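Uncharacterized protein (Parabacteroides merdae ATCC 43184, PDB 5BMT) is of unknown function but belongs to a bacterial lipoprotein family with an OB-type domain and carries an immunoglobulin-like fold. Local coordinates at residues K202-R207 with F232-A237; C160-K165 with K209-F214; V16-T21 with Y45-C50. One frame throughout, in Å; residues are numbered along the deposited sequence.

Interaction 1. Residues K202-R207 with F232-A237; sequences KIVSYR and FSIEEA
F232 pairs with V204 through both of its backbone polar atoms. F232 N donates to V204 O over 3.0 Å, in the carbonyl plane, and F232 O receives V204 N nearly along its C=O axis. The phenyl ring, with CG in the crowded position between the backbone N and the carbonyl carbon (chi1 56°), runs alongside V204. In this CH-pi contact V204 CB lies over one face, 3.8 Å from the ring centroid and displaced toward the rim; V204 CG1 is 3.6 Å from F232 CZ. Y206 crosses F232 at about a right angle and brings its CD1 to the edge of the phenyl ring at CE2, while its hydroxyl is hydrogen-bonded to S109. L111 and F113 of strand 106-113 also touch F232, so an alanine here would probably loosen the packing between V204, Y206 and that strand. S233 continues the antiparallel hairpin of strands 203-214 and 221-233 as the non-hydrogen-bonded partner of I203, their side chains on the face of the sheet opposite V204 and F232. S233 OG, anti to its backbone N (chi1 175°), accepts from E235 N at 3.2 Å and so closes an ST turn where the strand ends. I234 N then donates almost straight (178°) to K202 O, from above the carbonyl plane. The side chain of I234 crosses V204 at about a right angle, CG2 to CG2 at 3.7 Å, and both residues are covered by helix 186-198. E235 lies beside K202 and points the same way; its OE2 is 3.8 Å from K202 CD, whereas the charged ends are not in contact. One water links the three polar groups here, donating to K202 O and to E235 OE1 and accepting from S233 OG at 2.8 Å.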
loop_
_atom_site.group_PDB
_atom_site.type_symbol
_atom_site.label_atom_id
_atom_site.label_comp_id
_atom_site.label_asym_id
_atom_site.label_seq_id
_atom_site.Cartn_x
_atom_site.Cartn_y
_atom_site.Cartn_z
ATOM N N LYS A 202 6.814 12.962 16.021
ATOM C CA LYS A 202 5.374 12.661 15.998
ATOM C C LYS A 202 4.945 11.956 14.709
ATOM O O LYS A 202 3.775 11.601 14.541
ATOM C CB LYS A 202 4.534 13.970 16.126
ATOM C CG LYS A 202 4.907 14.951 17.209
ATOM C CD LYS A 202 3.899 16.134 17.215
ATOM C CE LYS A 202 3.905 17.034 15.987
ATOM N NZ LYS A 202 4.407 18.400 16.279
ATOM N N ILE A 203 5.878 11.828 13.760
ATOM C CA ILE A 203 5.603 11.212 12.465
ATOM C C ILE A 203 6.742 10.292 12.089
ATOM O O ILE A 203 7.825 10.334 12.693
ATOM C CB ILE A 203 5.403 12.297 11.343
ATOM C CG1 ILE A 203 6.714 13.106 11.099
ATOM C CG2 ILE A 203 4.184 13.215 11.609
ATOM C CD1 ILE A 203 6.854 13.722 9.698
ATOM N N VAL A 204 6.489 9.482 11.060
ATOM C CA VAL A 204 7.493 8.639 10.417
ATOM C C VAL A 204 7.516 9.027 8.957
ATOM O O VAL A 204 6.453 9.213 8.365
ATOM C CB VAL A 204 7.202 7.136 10.599
ATOM C CG1 VAL A 204 8.085 6.278 9.675
ATOM C CG2 VAL A 204 7.399 6.724 12.054
ATOM N N SER A 205 8.716 9.138 8.384
ATOM C CA SER A 205 8.919 9.426 6.963
ATOM C C SER A 205 9.650 8.267 6.343
ATOM O O SER A 205 10.644 7.788 6.910
ATOM C CB SER A 205 9.738 10.701 6.771
ATOM O OG SER A 205 9.069 11.848 7.259
ATOM N N TYR A 206 9.187 7.807 5.187
ATOM C CA TYR A 206 9.893 6.719 4.518
ATOM C C TYR A 206 9.784 6.861 3.006
ATOM O O TYR A 206 8.962 7.627 2.490
ATOM C CB TYR A 206 9.373 5.342 4.975
ATOM C CG TYR A 206 8.026 4.974 4.380
ATOM C CD1 TYR A 206 6.836 5.363 4.995
ATOM C CD2 TYR A 206 7.942 4.220 3.212
ATOM C CE1 TYR A 206 5.593 5.061 4.424
ATOM C CE2 TYR A 206 6.704 3.840 2.675
ATOM C CZ TYR A 206 5.533 4.310 3.254
ATOM O OH TYR A 206 4.328 4.026 2.655
ATOM N N ARG A 207 10.623 6.124 2.301
ATOM C CA ARG A 207 10.528 6.057 0.854
ATOM C C ARG A 207 10.796 4.627 0.432
ATOM O O ARG A 207 11.323 3.847 1.234
ATOM C CB ARG A 207 11.487 7.026 0.179
ATOM C CG ARG A 207 12.920 6.681 0.526
ATOM C CD ARG A 207 13.829 7.686 -0.104
ATOM N NE ARG A 207 15.220 7.357 0.171
ATOM C CZ ARG A 207 16.238 7.941 -0.446
ATOM N NH1 ARG A 207 16.019 8.839 -1.395
ATOM N NH2 ARG A 207 17.479 7.602 -0.151
ATOM N N PHE A 232 3.463 9.096 7.883
ATOM C CA PHE A 232 2.302 8.729 8.688
ATOM C C PHE A 232 2.501 9.194 10.112
ATOM O O PHE A 232 3.628 9.334 10.594
ATOM C CB PHE A 232 1.956 7.232 8.627
ATOM C CG PHE A 232 3.065 6.283 9.022
ATOM C CD1 PHE A 232 3.223 5.891 10.346
ATOM C CD2 PHE A 232 3.910 5.735 8.060
ATOM C CE1 PHE A 232 4.216 4.989 10.703
ATOM C CE2 PHE A 232 4.902 4.830 8.424
ATOM C CZ PHE A 232 5.036 4.448 9.740
ATOM N N SER A 233 1.388 9.451 10.790
ATOM C CA SER A 233 1.441 9.892 12.171
ATOM C C SER A 233 1.646 8.698 13.099
ATOM O O SER A 233 1.086 7.623 12.853
ATOM C CB SER A 233 0.135 10.610 12.533
ATOM O OG SER A 233 0.114 10.958 13.912
ATOM N N ILE A 234 2.390 8.915 14.197
ATOM C CA ILE A 234 2.581 7.885 15.234
ATOM C C ILE A 234 1.960 8.359 16.567
ATOM O O ILE A 234 2.217 7.775 17.620
ATOM C CB ILE A 234 4.037 7.405 15.375
ATOM C CG1 ILE A 234 5.013 8.598 15.556
ATOM C CG2 ILE A 234 4.413 6.546 14.147
ATOM C CD1 ILE A 234 6.395 8.237 16.044
ATOM N N GLU A 235 1.110 9.403 16.494
ATOM C CA GLU A 235 0.339 9.880 17.650
ATOM C C GLU A 235 -0.937 9.049 17.716
ATOM O O GLU A 235 -1.503 8.687 16.677
ATOM C CB GLU A 235 0.012 11.375 17.532
ATOM C CG GLU A 235 1.213 12.294 17.520
ATOM C CD GLU A 235 0.834 13.760 17.564
ATOM O OE1 GLU A 235 0.463 14.310 16.503
ATOM O OE2 GLU A 235 0.885 14.353 18.665
ATOM N N GLU A 236 -1.356 8.691 18.911
ATOM C CA GLU A 236 -2.583 7.925 19.094
ATOM C C GLU A 236 -3.426 8.620 20.153
ATOM O O GLU A 236 -2.907 9.505 20.837
ATOM C CB GLU A 236 -2.287 6.452 19.410
ATOM C CG GLU A 236 -2.090 5.654 18.127
ATOM C CD GLU A 236 -1.400 4.312 18.259
ATOM O OE1 GLU A 236 -2.099 3.315 18.553
ATOM O OE2 GLU A 236 -0.175 4.244 18.008
ATOM N N ALA A 237 -4.733 8.289 20.227
ATOM C CA ALA A 237 -5.709 8.904 21.148
ATOM C C ALA A 237 -5.281 8.842 22.621
ATOM O O ALA A 237 -4.688 7.862 23.061
ATOM C CB ALA A 237 -7.066 8.243 20.985
HETATM O O HOH W 1 1.525 13.320 14.210
#

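Interaction 2. Residues C160-K165 with K209-F214; sequences CLRAQK and KYPLTF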
loop_
_atom_site.group_PDB
_atom_site.type_symbol
_atom_site.label_atom_id
_atom_site.label_comp_id
_atom_site.label_asym_id
_atom_site.label_seq_id
_atom_site.Cartn_x
_atom_site.Cartn_y
_atom_site.Cartn_z
ATOM N N CYS A 160 12.776 -1.339 0.433
ATOM C CA CYS A 160 13.143 -1.737 -0.909
ATOM C C CYS A 160 12.094 -2.661 -1.507
ATOM O O CYS A 160 11.671 -3.620 -0.870
ATOM C CB CYS A 160 14.510 -2.399 -0.904
ATOM S SG CYS A 160 15.005 -3.027 -2.517
ATOM N N LEU A 161 11.685 -2.377 -2.761
ATOM C CA LEU A 161 10.714 -3.225 -3.451
ATOM C C LEU A 161 11.375 -3.827 -4.669
ATOM O O LEU A 161 11.946 -3.091 -5.502
ATOM C CB LEU A 161 9.460 -2.464 -3.878
ATOM C CG LEU A 161 8.380 -3.327 -4.566
ATOM C CD1 LEU A 161 7.785 -4.364 -3.617
ATOM C CD2 LEU A 161 7.270 -2.455 -5.108
ATOM N N ARG A 162 11.351 -5.173 -4.745
ATOM C CA ARG A 162 11.853 -5.891 -5.896
ATOM C C ARG A 162 10.791 -6.852 -6.408
ATOM O O ARG A 162 9.876 -7.235 -5.664
ATOM C CB ARG A 162 13.181 -6.584 -5.576
ATOM C CG ARG A 162 14.219 -5.468 -5.342
ATOM C CD ARG A 162 15.525 -5.899 -4.757
ATOM N NE ARG A 162 16.321 -6.630 -5.733
ATOM C CZ ARG A 162 17.560 -7.054 -5.506
ATOM N NH1 ARG A 162 18.165 -6.771 -4.359
ATOM N NH2 ARG A 162 18.219 -7.716 -6.442
ATOM N N ALA A 163 10.876 -7.177 -7.687
ATOM C CA ALA A 163 9.876 -8.010 -8.355
ATOM C C ALA A 163 10.503 -9.142 -9.130
ATOM O O ALA A 163 11.568 -8.950 -9.733
ATOM C CB ALA A 163 9.076 -7.162 -9.329
ATOM N N GLN A 164 9.785 -10.263 -9.189
ATOM C CA GLN A 164 10.165 -11.404 -10.028
ATOM C C GLN A 164 9.011 -11.736 -10.945
ATOM O O GLN A 164 7.860 -11.717 -10.501
ATOM C CB GLN A 164 10.521 -12.652 -9.204
ATOM C CG GLN A 164 11.792 -12.502 -8.367
ATOM C CD GLN A 164 11.942 -13.689 -7.439
ATOM O OE1 GLN A 164 11.193 -13.850 -6.474
ATOM N NE2 GLN A 164 12.906 -14.558 -7.721
ATOM N N LYS A 165 9.302 -12.058 -12.212
ATOM C CA LYS A 165 8.243 -12.484 -13.124
ATOM C C LYS A 165 7.865 -13.928 -12.779
ATOM O O LYS A 165 8.766 -14.771 -12.654
ATOM C CB LYS A 165 8.693 -12.364 -14.595
ATOM C CG LYS A 165 7.524 -12.398 -15.591
ATOM C CD LYS A 165 7.984 -12.530 -17.056
ATOM C CE LYS A 165 8.838 -11.394 -17.546
ATOM N NZ LYS A 165 9.197 -11.577 -18.985
ATOM N N LYS A 209 12.772 2.263 -2.410
ATOM C CA LYS A 209 13.724 2.191 -3.496
ATOM C C LYS A 209 13.431 0.949 -4.347
ATOM O O LYS A 209 12.854 -0.042 -3.876
ATOM C CB LYS A 209 15.146 2.235 -2.973
ATOM C CG LYS A 209 15.724 0.997 -2.392
ATOM C CD LYS A 209 17.265 1.233 -2.298
ATOM C CE LYS A 209 18.052 -0.051 -2.331
ATOM N NZ LYS A 209 19.019 -0.147 -1.202
ATOM N N TYR A 210 13.779 1.015 -5.619
ATOM C CA TYR A 210 13.501 -0.080 -6.523
ATOM C C TYR A 210 14.563 -0.134 -7.621
ATOM O O TYR A 210 15.169 0.891 -7.926
ATOM C CB TYR A 210 12.089 0.098 -7.165
ATOM C CG TYR A 210 11.898 1.430 -7.871
ATOM C CD1 TYR A 210 12.273 1.597 -9.201
ATOM C CD2 TYR A 210 11.350 2.521 -7.205
ATOM C CE1 TYR A 210 12.101 2.816 -9.851
ATOM C CE2 TYR A 210 11.174 3.750 -7.841
ATOM C CZ TYR A 210 11.547 3.891 -9.170
ATOM O OH TYR A 210 11.377 5.089 -9.830
ATOM N N PRO A 211 14.769 -1.288 -8.258
ATOM C CA PRO A 211 15.798 -1.362 -9.321
ATOM C C PRO A 211 15.365 -0.587 -10.567
ATOM O O PRO A 211 14.282 -0.805 -11.108
ATOM C CB PRO A 211 15.899 -2.866 -9.622
ATOM C CG PRO A 211 15.326 -3.549 -8.436
ATOM C CD PRO A 211 14.215 -2.618 -7.947
ATOM N N LEU A 212 16.274 0.259 -11.068
ATOM C CA LEU A 212 16.016 1.091 -12.239
ATOM C C LEU A 212 16.757 0.549 -13.464
ATOM O O LEU A 212 16.220 0.590 -14.577
ATOM C CB LEU A 212 16.488 2.507 -11.915
ATOM C CG LEU A 212 16.072 3.619 -12.825
ATOM C CD1 LEU A 212 14.489 3.785 -12.842
ATOM C CD2 LEU A 212 16.685 4.937 -12.322
ATOM N N THR A 213 18.010 0.103 -13.284
ATOM C CA THR A 213 18.756 -0.485 -14.404
ATOM C C THR A 213 19.556 -1.677 -13.929
ATOM O O THR A 213 19.926 -1.739 -12.754
ATOM C CB THR A 213 19.732 0.514 -15.088
ATOM O OG1 THR A 213 20.786 0.873 -14.187
ATOM C CG2 THR A 213 19.040 1.750 -15.673
ATOM N N PHE A 214 19.851 -2.595 -14.838
ATOM C CA PHE A 214 20.767 -3.702 -14.561
ATOM C C PHE A 214 22.169 -3.343 -15.058
ATOM O O PHE A 214 22.339 -2.409 -15.869
ATOM C CB PHE A 214 20.336 -4.982 -15.305
ATOM C CG PHE A 214 19.078 -5.664 -14.841
ATOM C CD1 PHE A 214 18.983 -6.180 -13.551
ATOM C CD2 PHE A 214 18.029 -5.886 -15.720
ATOM C CE1 PHE A 214 17.826 -6.844 -13.130
ATOM C CE2 PHE A 214 16.906 -6.607 -15.322
ATOM C CZ PHE A 214 16.794 -7.050 -14.022
#
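L161 N donates to K209 O in a bond 2.8 Å long and nearly straight (172°), directed almost along the C=O axis. It belongs to a parallel bridge between strands 153-167 and 203-214, with C160 opposite K209 and both side chains on one face of the sheet. The same carbonyl oxygen also receives a CA-H...O contact from C160 CA, so two neighbouring residues of one strand converge on K209 O. One step on, L161 O is approached by Y210 CA at 3.5 Å and by P211 CD at 3.4 Å. A proline has no N-H to offer, and the carbonyl meets carbon atoms at this position instead of the donor that would continue a parallel pairing. The strands diverge here, their local axes 42° apart.

Side chains fill in around this short pairing. C160 CB rests 3.9 Å from K209 CG, which sits in the crowded position between backbone N and carbonyl carbon. The lysine chain continues outward to a cation-pi interaction with W224 of strand 221-233. R162 crosses P211 at about a right angle, its aliphatic CG making the closest touch.

Further out, the guanidinium of R162 is gripped by three partners: NE forms a salt bridge with E101, while NH1 and NH2 donate to the carbonyl oxygens of D94 and M96. These bonds would fix its rotation and probably keep it charged within a buried setting. Strand 134-140 flanks the other edge of strand 153-167, and L161 packs on M139 there. The chain bend of R162 at chi3 (72°) turns the guanidinium toward its partners, while CG stays 3.8 Å from P211 CG.

Interaction 3. Residues V16-T21 with Y45-C50; sequences VDYSST and YRAGDC. With EDO (1,2-ethanediol), chain F; SO4 (sulfate ion), chain C.
V16, near the end of strand 10-18 in the OB-type domain, is clasped by a type II beta turn running from R46 to D49. Its CB lies 4.0 Å from R46 O and 3.9 Å from D49 O, facing the carbonyl oxygens of the first and last residues of the turn. From there CG1, anti to the backbone N (chi1 179°), lies 4.1 Å from R46 O and reaches on toward Y45 CB, while CG2 stays about as far from D49 O as CB does (4.0 Å) and faces D49 CB at 4.5 Å.

The backbone of V16 holds the turn at two points: V16 N donates to D49 O at 2.9 Å, and V16 O accepts from G48 N, both bonds nearly along the C=O axis. G48 has a positive phi of 101°, a backbone conformation in which any side chain would collide with the carbonyl oxygen of A47. Within the turn, D49 N returns to R46 O, and D49 OD2 receives R46 N from above the carboxylate plane; the other oxygen, OD1, forms a salt bridge with K85. A47 CB reaches across to the ring of Y18, meeting CD2 at 4.2 Å.

A sulfate ion and an ethanediol, both probably from the crystallisation liquor, bind nearby, the first to T21 OG1 and R23, the second through its O2, which donates to Y45 O over 2.8 Å.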
loop_
_atom_site.group_PDB
_atom_site.type_symbol
_atom_site.label_atom_id
_atom_site.label_comp_id
_atom_site.label_asym_id
_atom_site.label_seq_id
_atom_site.Cartn_x
_atom_site.Cartn_y
_atom_site.Cartn_z
ATOM N N VAL A 16 -10.710 -3.544 4.095
ATOM C CA VAL A 16 -11.970 -4.137 4.565
ATOM C C VAL A 16 -11.738 -4.610 6.001
ATOM O O VAL A 16 -10.735 -5.302 6.239
ATOM C CB VAL A 16 -12.369 -5.337 3.648
ATOM C CG1 VAL A 16 -13.671 -6.011 4.130
ATOM C CG2 VAL A 16 -12.505 -4.886 2.201
ATOM N N ASP A 17 -12.619 -4.270 6.955
ATOM C CA ASP A 17 -12.367 -4.716 8.325
ATOM C C ASP A 17 -13.629 -4.626 9.153
ATOM O O ASP A 17 -14.587 -3.982 8.749
ATOM C CB ASP A 17 -11.287 -3.817 8.938
ATOM C CG ASP A 17 -10.627 -4.263 10.216
ATOM O OD1 ASP A 17 -10.896 -5.410 10.669
ATOM O OD2 ASP A 17 -9.824 -3.473 10.754
ATOM N N TYR A 18 -13.610 -5.282 10.299
ATOM C CA TYR A 18 -14.700 -5.199 11.251
ATOM C C TYR A 18 -14.541 -3.991 12.139
ATOM O O TYR A 18 -13.443 -3.722 12.646
ATOM C CB TYR A 18 -14.677 -6.425 12.177
ATOM C CG TYR A 18 -15.157 -7.720 11.589
ATOM C CD1 TYR A 18 -16.489 -7.887 11.210
ATOM C CD2 TYR A 18 -14.320 -8.824 11.524
ATOM C CE1 TYR A 18 -16.970 -9.122 10.788
ATOM C CE2 TYR A 18 -14.786 -10.060 11.086
ATOM C CZ TYR A 18 -16.119 -10.209 10.741
ATOM O OH TYR A 18 -16.596 -11.433 10.339
ATOM N N SER A 19 -15.664 -3.331 12.429
ATOM C CA SER A 19 -15.714 -2.305 13.469
ATOM C C SER A 19 -15.688 -3.000 14.844
ATOM O O SER A 19 -15.752 -4.222 14.917
ATOM C CB SER A 19 -17.007 -1.504 13.325
ATOM O OG SER A 19 -18.108 -2.280 13.789
ATOM N N SER A 20 -15.733 -2.223 15.926
ATOM C CA SER A 20 -15.747 -2.787 17.289
ATOM C C SER A 20 -17.021 -3.587 17.594
ATOM O O SER A 20 -17.024 -4.399 18.540
ATOM C CB SER A 20 -15.594 -1.666 18.310
ATOM O OG SER A 20 -16.703 -0.784 18.269
ATOM N N THR A 21 -18.094 -3.373 16.800
ATOM C CA THR A 21 -19.363 -4.080 16.969
ATOM C C THR A 21 -19.612 -5.053 15.803
ATOM O O THR A 21 -20.744 -5.504 15.582
ATOM C CB THR A 21 -20.494 -3.098 17.190
ATOM O OG1 THR A 21 -20.488 -2.150 16.133
ATOM C CG2 THR A 21 -20.376 -2.388 18.549
ATOM N N TYR A 45 -14.464 -10.979 -0.287
ATOM C CA TYR A 45 -13.651 -10.230 0.670
ATOM C C TYR A 45 -13.574 -10.819 2.060
ATOM O O TYR A 45 -14.486 -11.527 2.526
ATOM C CB TYR A 45 -14.236 -8.811 0.808
ATOM C CG TYR A 45 -14.354 -8.091 -0.512
ATOM C CD1 TYR A 45 -13.222 -7.791 -1.268
ATOM C CD2 TYR A 45 -15.600 -7.793 -1.054
ATOM C CE1 TYR A 45 -13.330 -7.204 -2.524
ATOM C CE2 TYR A 45 -15.722 -7.186 -2.305
ATOM C CZ TYR A 45 -14.579 -6.895 -3.036
ATOM O OH TYR A 45 -14.691 -6.333 -4.278
ATOM N N ARG A 46 -12.460 -10.506 2.731
ATOM C CA ARG A 46 -12.354 -10.837 4.131
ATOM C C ARG A 46 -11.589 -9.720 4.832
ATOM O O ARG A 46 -10.850 -8.941 4.213
ATOM C CB ARG A 46 -11.806 -12.238 4.414
ATOM C CG ARG A 46 -10.337 -12.476 4.130
ATOM C CD ARG A 46 -9.958 -13.922 4.440
ATOM N NE ARG A 46 -9.807 -14.170 5.878
ATOM C CZ ARG A 46 -9.568 -15.361 6.425
ATOM N NH1 ARG A 46 -9.456 -16.441 5.663
ATOM N NH2 ARG A 46 -9.447 -15.480 7.740
ATOM N N ALA A 47 -11.836 -9.610 6.135
ATOM C CA ALA A 47 -11.197 -8.560 6.931
ATOM C C ALA A 47 -9.678 -8.641 6.754
ATOM O O ALA A 47 -9.096 -9.739 6.750
ATOM C CB ALA A 47 -11.568 -8.753 8.404
ATOM N N GLY A 48 -9.081 -7.483 6.545
ATOM C CA GLY A 48 -7.650 -7.348 6.294
ATOM C C GLY A 48 -7.309 -7.161 4.834
ATOM O O GLY A 48 -6.176 -6.793 4.516
ATOM N N ASP A 49 -8.253 -7.437 3.930
ATOM C CA ASP A 49 -8.007 -7.241 2.507
ATOM C C ASP A 49 -7.914 -5.776 2.170
ATOM O O ASP A 49 -8.590 -4.938 2.766
ATOM C CB ASP A 49 -9.173 -7.811 1.669
ATOM C CG ASP A 49 -9.226 -9.325 1.551
ATOM O OD1 ASP A 49 -8.254 -9.991 1.954
ATOM O OD2 ASP A 49 -10.237 -9.846 1.026
ATOM N N CYS A 50 -7.120 -5.475 1.153
ATOM C CA CYS A 50 -7.041 -4.139 0.572
ATOM C C CYS A 50 -7.700 -4.170 -0.771
ATOM O O CYS A 50 -7.563 -5.149 -1.516
ATOM C CB CYS A 50 -5.597 -3.696 0.428
ATOM S SG CYS A 50 -4.792 -3.351 2.000
HETATM C C1 EDO F . -17.552 -9.798 3.542
HETATM O O1 EDO F . -18.593 -10.518 4.205
HETATM C C2 EDO F . -16.380 -9.607 4.529
HETATM O O2 EDO F . -15.891 -10.881 4.857
HETATM S S SO4 C . -23.613 -1.027 14.783
HETATM O O1 SO4 C . -22.642 -0.598 13.746
HETATM O O2 SO4 C . -23.761 0.039 15.772
HETATM O O3 SO4 C . -24.898 -1.369 14.139
HETATM O O4 SO4 C . -23.099 -2.251 15.433
#

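In the fold
From the N terminus, interaction 3 comes first: it closes the loop from strand 10-18 to the segment preceding strand 50-57, wholly within the OB-type domain. The other two contacts both come after it in the chain, and belong to the large second sheet. Residues 160-165 open interaction 2, then helix 186-198 intervenes and 202-207 opens interaction 1; interaction 2 closes at 209-214 and interaction 1 at 232-237, so the two cross. Both use strand 203-214, which is tied in parallel to strand 153-167 and antiparallel to strand 221-233. Their centres are 26 Å apart, and interactions 2 and 3 lie on opposite sides of the chain's centre.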